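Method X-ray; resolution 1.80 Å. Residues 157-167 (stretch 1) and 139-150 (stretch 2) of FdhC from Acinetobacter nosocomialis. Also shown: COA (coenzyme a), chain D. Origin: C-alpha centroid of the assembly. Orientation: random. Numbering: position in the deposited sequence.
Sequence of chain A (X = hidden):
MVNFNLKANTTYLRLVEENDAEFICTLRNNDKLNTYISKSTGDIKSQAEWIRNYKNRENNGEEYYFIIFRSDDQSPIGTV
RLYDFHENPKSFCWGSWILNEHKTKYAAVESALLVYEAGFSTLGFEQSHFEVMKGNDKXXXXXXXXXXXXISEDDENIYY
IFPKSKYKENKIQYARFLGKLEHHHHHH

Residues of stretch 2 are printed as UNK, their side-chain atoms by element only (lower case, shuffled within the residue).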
# COMPACT_ATOMS: atom_id res chain seq x y z
N ASN A 157 2.07 -17.44 -7.34
CA ASN A 157 2.74 -16.27 -6.70
C ASN A 157 4.22 -16.41 -6.48
O ASN A 157 4.77 -17.52 -6.43
CB ASN A 157 2.17 -16.09 -5.28
CG ASN A 157 0.69 -15.76 -5.26
OD1 ASN A 157 0.22 -15.10 -6.16
ND2 ASN A 157 -0.04 -16.23 -4.24
N ILE A 158 4.86 -15.26 -6.37
CA ILE A 158 6.11 -15.12 -5.71
C ILE A 158 5.84 -14.42 -4.37
O ILE A 158 5.03 -13.49 -4.29
CB ILE A 158 7.12 -14.45 -6.57
CG1 ILE A 158 7.38 -15.33 -7.80
CG2 ILE A 158 8.45 -14.23 -5.78
CD1 ILE A 158 8.09 -14.59 -8.89
N TYR A 159 6.49 -14.96 -3.31
CA TYR A 159 6.30 -14.50 -1.93
C TYR A 159 7.53 -13.71 -1.53
O TYR A 159 8.69 -14.13 -1.81
CB TYR A 159 6.14 -15.69 -0.99
CG TYR A 159 4.89 -16.38 -1.29
CD1 TYR A 159 3.71 -15.92 -0.77
CD2 TYR A 159 4.86 -17.45 -2.20
CE1 TYR A 159 2.53 -16.46 -1.12
CE2 TYR A 159 3.67 -18.03 -2.54
CZ TYR A 159 2.52 -17.57 -2.01
OH TYR A 159 1.26 -18.07 -2.30
N TYR A 160 7.30 -12.55 -0.92
CA TYR A 160 8.38 -11.66 -0.56
C TYR A 160 8.33 -11.31 0.90
O TYR A 160 7.26 -11.33 1.50
CB TYR A 160 8.26 -10.33 -1.36
CG TYR A 160 8.46 -10.47 -2.84
CD1 TYR A 160 7.39 -10.72 -3.69
CD2 TYR A 160 9.72 -10.33 -3.39
CE1 TYR A 160 7.62 -10.90 -5.06
CE2 TYR A 160 9.93 -10.43 -4.74
CZ TYR A 160 8.86 -10.72 -5.57
OH TYR A 160 9.12 -10.84 -6.90
N ILE A 161 9.47 -10.87 1.41
CA ILE A 161 9.51 -10.13 2.66
C ILE A 161 10.32 -8.83 2.47
O ILE A 161 11.21 -8.71 1.62
CB ILE A 161 10.04 -10.87 3.90
CG1 ILE A 161 11.52 -10.96 3.90
CG2 ILE A 161 9.42 -12.25 4.07
CD1 ILE A 161 12.07 -11.68 2.74
N PHE A 162 10.02 -7.86 3.32
CA PHE A 162 10.68 -6.54 3.24
C PHE A 162 11.10 -6.20 4.69
O PHE A 162 10.28 -6.18 5.57
CB PHE A 162 9.77 -5.51 2.57
CG PHE A 162 10.46 -4.22 2.26
CD1 PHE A 162 10.65 -3.27 3.24
CD2 PHE A 162 10.97 -3.98 1.00
CE1 PHE A 162 11.38 -2.12 3.00
CE2 PHE A 162 11.70 -2.83 0.76
CZ PHE A 162 11.88 -1.90 1.75
N PRO A 163 12.39 -6.14 4.96
CA PRO A 163 12.81 -5.98 6.36
C PRO A 163 12.80 -4.50 6.78
O PRO A 163 13.05 -3.63 5.94
CB PRO A 163 14.26 -6.50 6.35
CG PRO A 163 14.72 -6.17 5.02
CD PRO A 163 13.52 -6.37 4.09
N LYS A 164 12.55 -4.27 8.07
CA LYS A 164 12.57 -2.92 8.67
C LYS A 164 13.90 -2.21 8.37
O LYS A 164 13.92 -1.05 8.13
CB LYS A 164 12.32 -3.00 10.19
CG LYS A 164 12.31 -1.67 10.89
CD LYS A 164 11.86 -1.72 12.34
CE LYS A 164 11.58 -0.29 12.81
NZ LYS A 164 11.41 -0.29 14.29
N SER A 165 14.98 -2.96 8.41
CA SER A 165 16.32 -2.47 8.08
C SER A 165 16.43 -1.84 6.69
O SER A 165 17.11 -0.82 6.50
CB SER A 165 17.36 -3.58 8.24
OG SER A 165 17.24 -4.53 7.22
N LYS A 166 15.74 -2.40 5.71
CA LYS A 166 15.77 -1.84 4.39
C LYS A 166 14.96 -0.57 4.32
O LYS A 166 15.30 0.37 3.53
CB LYS A 166 15.27 -2.83 3.37
CG LYS A 166 15.29 -2.32 1.93
CD LYS A 166 16.68 -1.96 1.40
CE LYS A 166 17.56 -3.20 1.25
NZ LYS A 166 18.95 -2.80 0.86
N TYR A 167 13.83 -0.56 5.03
CA TYR A 167 13.00 0.66 5.08
C TYR A 167 13.80 1.83 5.65
O TYR A 167 13.68 2.96 5.14
CB TYR A 167 11.72 0.44 5.92
CG TYR A 167 11.21 1.65 6.68
CD1 TYR A 167 10.43 2.62 6.07
CD2 TYR A 167 11.47 1.75 8.02
CE1 TYR A 167 9.95 3.71 6.81
CE2 TYR A 167 11.03 2.80 8.75
CZ TYR A 167 10.27 3.79 8.15
OH TYR A 167 9.90 4.83 8.99
N UNK A 139 5.52 -5.39 -11.33
CA UNK A 139 5.33 -5.29 -9.85
C UNK A 139 6.44 -6.08 -9.14
O UNK A 139 6.99 -5.63 -8.15
c UNK A 139 2.91 -4.82 -10.20
c UNK A 139 3.65 -5.70 -7.96
c UNK A 139 3.89 -5.73 -9.48
N UNK A 140 6.82 -7.23 -9.70
CA UNK A 140 8.02 -7.92 -9.23
C UNK A 140 9.19 -6.98 -9.28
O UNK A 140 9.92 -6.80 -8.30
n UNK A 140 5.43 -11.52 -10.19
n UNK A 140 6.94 -10.94 -8.80
c UNK A 140 6.24 -10.60 -10.82
c UNK A 140 5.90 -11.74 -8.98
c UNK A 140 8.30 -9.21 -10.03
c UNK A 140 7.18 -10.22 -9.94
N UNK A 141 9.35 -6.32 -10.42
CA UNK A 141 10.49 -5.50 -10.66
C UNK A 141 10.54 -4.29 -9.68
O UNK A 141 11.59 -3.92 -9.11
o UNK A 141 11.50 -4.19 -12.37
c UNK A 141 10.49 -5.11 -12.14
N UNK A 142 9.36 -3.72 -9.44
CA UNK A 142 9.22 -2.67 -8.47
C UNK A 142 9.72 -3.05 -7.09
O UNK A 142 10.47 -2.33 -6.48
c UNK A 142 7.18 1.19 -6.88
c UNK A 142 7.09 -0.39 -5.08
c UNK A 142 7.39 0.17 -7.77
c UNK A 142 7.03 0.93 -5.53
c UNK A 142 7.48 -1.16 -7.34
c UNK A 142 7.31 -1.43 -5.98
c UNK A 142 7.72 -2.26 -8.33
N UNK A 143 9.16 -4.12 -6.56
CA UNK A 143 9.51 -4.61 -5.22
C UNK A 143 10.99 -5.02 -5.09
O UNK A 143 11.66 -4.62 -4.12
n UNK A 143 5.01 -5.14 -4.55
c UNK A 143 5.50 -4.28 -3.68
n UNK A 143 6.82 -4.40 -3.68
c UNK A 143 6.05 -5.83 -5.12
c UNK A 143 8.62 -5.78 -4.76
c UNK A 143 7.19 -5.38 -4.56
N UNK A 144 11.52 -5.70 -6.10
CA UNK A 144 12.98 -6.04 -6.08
C UNK A 144 13.81 -4.79 -6.08
O UNK A 144 14.74 -4.66 -5.31
c UNK A 144 12.78 -8.32 -7.16
c UNK A 144 13.47 -9.13 -6.07
c UNK A 144 13.40 -6.93 -7.25
c UNK A 144 12.64 -9.14 -8.47
N UNK A 145 13.46 -3.83 -6.90
CA UNK A 145 14.18 -2.58 -6.92
C UNK A 145 14.18 -1.89 -5.56
O UNK A 145 15.20 -1.37 -5.11
n UNK A 145 16.12 1.75 -9.64
c UNK A 145 13.99 0.39 -9.48
c UNK A 145 14.62 1.77 -9.72
c UNK A 145 13.62 -1.62 -7.97
c UNK A 145 14.43 -0.31 -8.18
N UNK A 146 13.04 -1.81 -4.90
CA UNK A 146 12.99 -1.14 -3.59
C UNK A 146 13.69 -1.95 -2.47
O UNK A 146 13.95 -1.42 -1.40
c UNK A 146 11.32 0.02 -1.99
s UNK A 146 9.58 0.50 -1.84
c UNK A 146 11.52 -0.89 -3.19
c UNK A 146 9.43 1.73 -3.13
N UNK A 147 13.92 -3.24 -2.69
CA UNK A 147 14.71 -4.07 -1.72
C UNK A 147 14.03 -5.24 -1.07
O UNK A 147 14.53 -5.79 -0.07
N UNK A 148 12.87 -5.62 -1.60
CA UNK A 148 12.16 -6.81 -1.15
C UNK A 148 13.01 -8.06 -1.46
O UNK A 148 13.75 -8.07 -2.42
c UNK A 148 10.82 -6.95 -1.82
N UNK A 149 12.95 -9.03 -0.60
CA UNK A 149 13.66 -10.26 -0.83
C UNK A 149 12.64 -11.33 -1.24
O UNK A 149 11.68 -11.68 -0.56
c UNK A 149 16.09 -12.49 1.34
o UNK A 149 16.63 -13.63 1.21
c UNK A 149 15.59 -11.70 0.09
n UNK A 149 15.89 -11.93 2.55
c UNK A 149 14.51 -10.63 0.38
N UNK A 150 12.89 -11.84 -2.43
CA UNK A 150 12.21 -12.96 -2.99
C UNK A 150 12.57 -14.11 -2.09
O UNK A 150 13.74 -14.51 -2.07
c UNK A 150 12.78 -13.08 -4.44
c UNK A 150 12.28 -13.66 -6.89
c UNK A 150 11.70 -14.81 -7.74
n UNK A 150 11.81 -14.82 -9.24
c UNK A 150 12.09 -14.04 -5.40
N1A COA D . 12.86 4.41 -7.74
C2A COA D . 12.55 5.42 -8.59
N3A COA D . 11.52 5.37 -9.42
C4A COA D . 10.70 4.32 -9.36
C5A COA D . 10.95 3.20 -8.42
C6A COA D . 12.13 3.30 -7.58
N6A COA D . 12.45 2.35 -6.71
N7A COA D . 9.98 2.32 -8.58
C8A COA D . 9.18 2.80 -9.55
N9A COA D . 9.62 4.00 -10.02
C1B COA D . 8.99 4.84 -11.05
C2B COA D . 8.55 3.97 -12.23
O2B COA D . 9.60 3.75 -13.19
C3B COA D . 7.37 4.72 -12.76
O3B COA D . 7.87 5.83 -13.51
P3B COA D . 7.76 5.83 -15.11
O7A COA D . 6.49 6.67 -15.32
O8A COA D . 9.06 6.57 -15.29
O9A COA D . 7.68 4.40 -15.57
C4B COA D . 6.72 5.25 -11.50
O4B COA D . 7.78 5.42 -10.54
C5B COA D . 5.56 4.41 -11.02
O5B COA D . 5.98 3.09 -10.78
P1A COA D . 5.31 1.89 -11.57
O1A COA D . 6.12 0.65 -11.29
O2A COA D . 4.84 2.24 -12.95
O3A COA D . 3.95 1.55 -10.76
P2A COA D . 2.44 1.73 -11.11
O4A COA D . 2.03 3.16 -11.30
O5A COA D . 2.01 0.78 -12.21
O6A COA D . 1.73 1.27 -9.76
CBP COA D . 0.45 -0.69 -9.07
CCP COA D . 1.84 -0.10 -9.38
CDP COA D . 0.66 -2.14 -8.73
CEP COA D . -0.18 0.04 -7.88
CAP COA D . -0.46 -0.52 -10.31
OAP COA D . 0.34 -0.98 -11.45
C9P COA D . -1.75 -1.22 -10.21
O9P COA D . -2.78 -0.80 -9.64
N8P COA D . -1.76 -2.43 -10.81
C7P COA D . -2.92 -3.24 -10.79
C6P COA D . -3.29 -3.84 -9.46
C5P COA D . -2.20 -4.78 -9.01
O5P COA D . -1.79 -5.65 -9.80
N4P COA D . -1.72 -4.60 -7.80
C3P COA D . -0.57 -5.35 -7.29
C2P COA D . -0.95 -6.79 -6.88
S1P COA D . 0.58 -7.72 -6.52

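Position 139 carries three carbons, the first bearing the other two: a branch at the beta carbon, hence Val139. It does not touch stretch 1; its CG2 lies 3.8 Å from CDP of the coenzyme A.

Position 140 has one carbon leading to a five-membered ring of three carbons and two nitrogens, which is His140. Its ND1 and Tyr160 OH form a hydrogen bond of 2.9 Å, with each atom near the plane of the other's ring, and Ile158 CD1 packs 3.6 Å from its CE1.

At 141 a single carbon ends in one oxygen, so this is Ser141, exposed and pointing away from the strand. Position 142 has one carbon and a ring of six carbons without a terminal oxygen: Phe142. It serves the ligand, with CD2 3.5 Å from N7A of the coenzyme.

Position 143 repeats the five-membered ring with two nitrogens, so it is His143. Its CB points toward stretch 1, yet stays 4.8 Å from Tyr160 CE2, beyond contact, and NE2 is hydrogen-bonded elsewhere in the structure.

At 144, four carbons forked at the second identify Leu144, whose CD2 rests at the edge of the Tyr160 ring, 4.0 Å from CE2. At 145, four carbons in a row end in nitrogen: Lys145, exposed, its CG 3.6 Å from N6A of the coenzyme.

Position 146 is an unbranched chain of two carbons, a sulfur and a carbon, which only methionine supplies. Met146 CG lies 4.0 Å from Phe162 CE2, and the same CE2 comes 3.4 Å from the backbone O of Met146.

Position 147 has no side-chain atoms. Its phi of 118° ends the helix in a Schellman motif, with its N bonded to His143 O at 3.0 Å. An ideal CB would sit 2.7 Å from Lys166 CG, a clash, and would also jam against the preceding carbonyl oxygen. Backbone and neighbor alike call for Gly147.

At 148 there is one carbon, so Ala148. This small methyl group serves two rings, its CB lying 3.9 Å from Tyr160 CD2 and 4.1 Å from Phe162 CD2.

Position 149 has three carbons, the third carrying two further atoms, one oxygen and one nitrogen: Gln149. Its CB meets Ile161 CD1 at 3.6 Å, while its backbone does the pairing: Gln149 N donates to Ile161 O at 2.8 Å and Ile161 N to Gln149 O at 3.1 Å.

At 150, four carbons in a row end in nitrogen: Lys150, fully extended. Its CG packs 3.7 Å from Ile158 CG2, and its CB lies 3.9 Å from Tyr160 CE2, so the aliphatic stem makes contact here.

The rule is a helix, a glycine turn and a strand folded around one partner strand. Antiparallel pairing sets the register, with Tyr160 opposite Lys150 and Ile161 opposite Gln149. Tyr160 then joins both elements: its ring packs on Leu144, Ala148 and Lys150, while its hydroxyl finds His140. Phe162 fills the corner beside Met146 and Ala148, and the missing side chain of Gly147 leaves room for Lys166.

Stretch 2 (139-150) VHSFHLKMGAQK
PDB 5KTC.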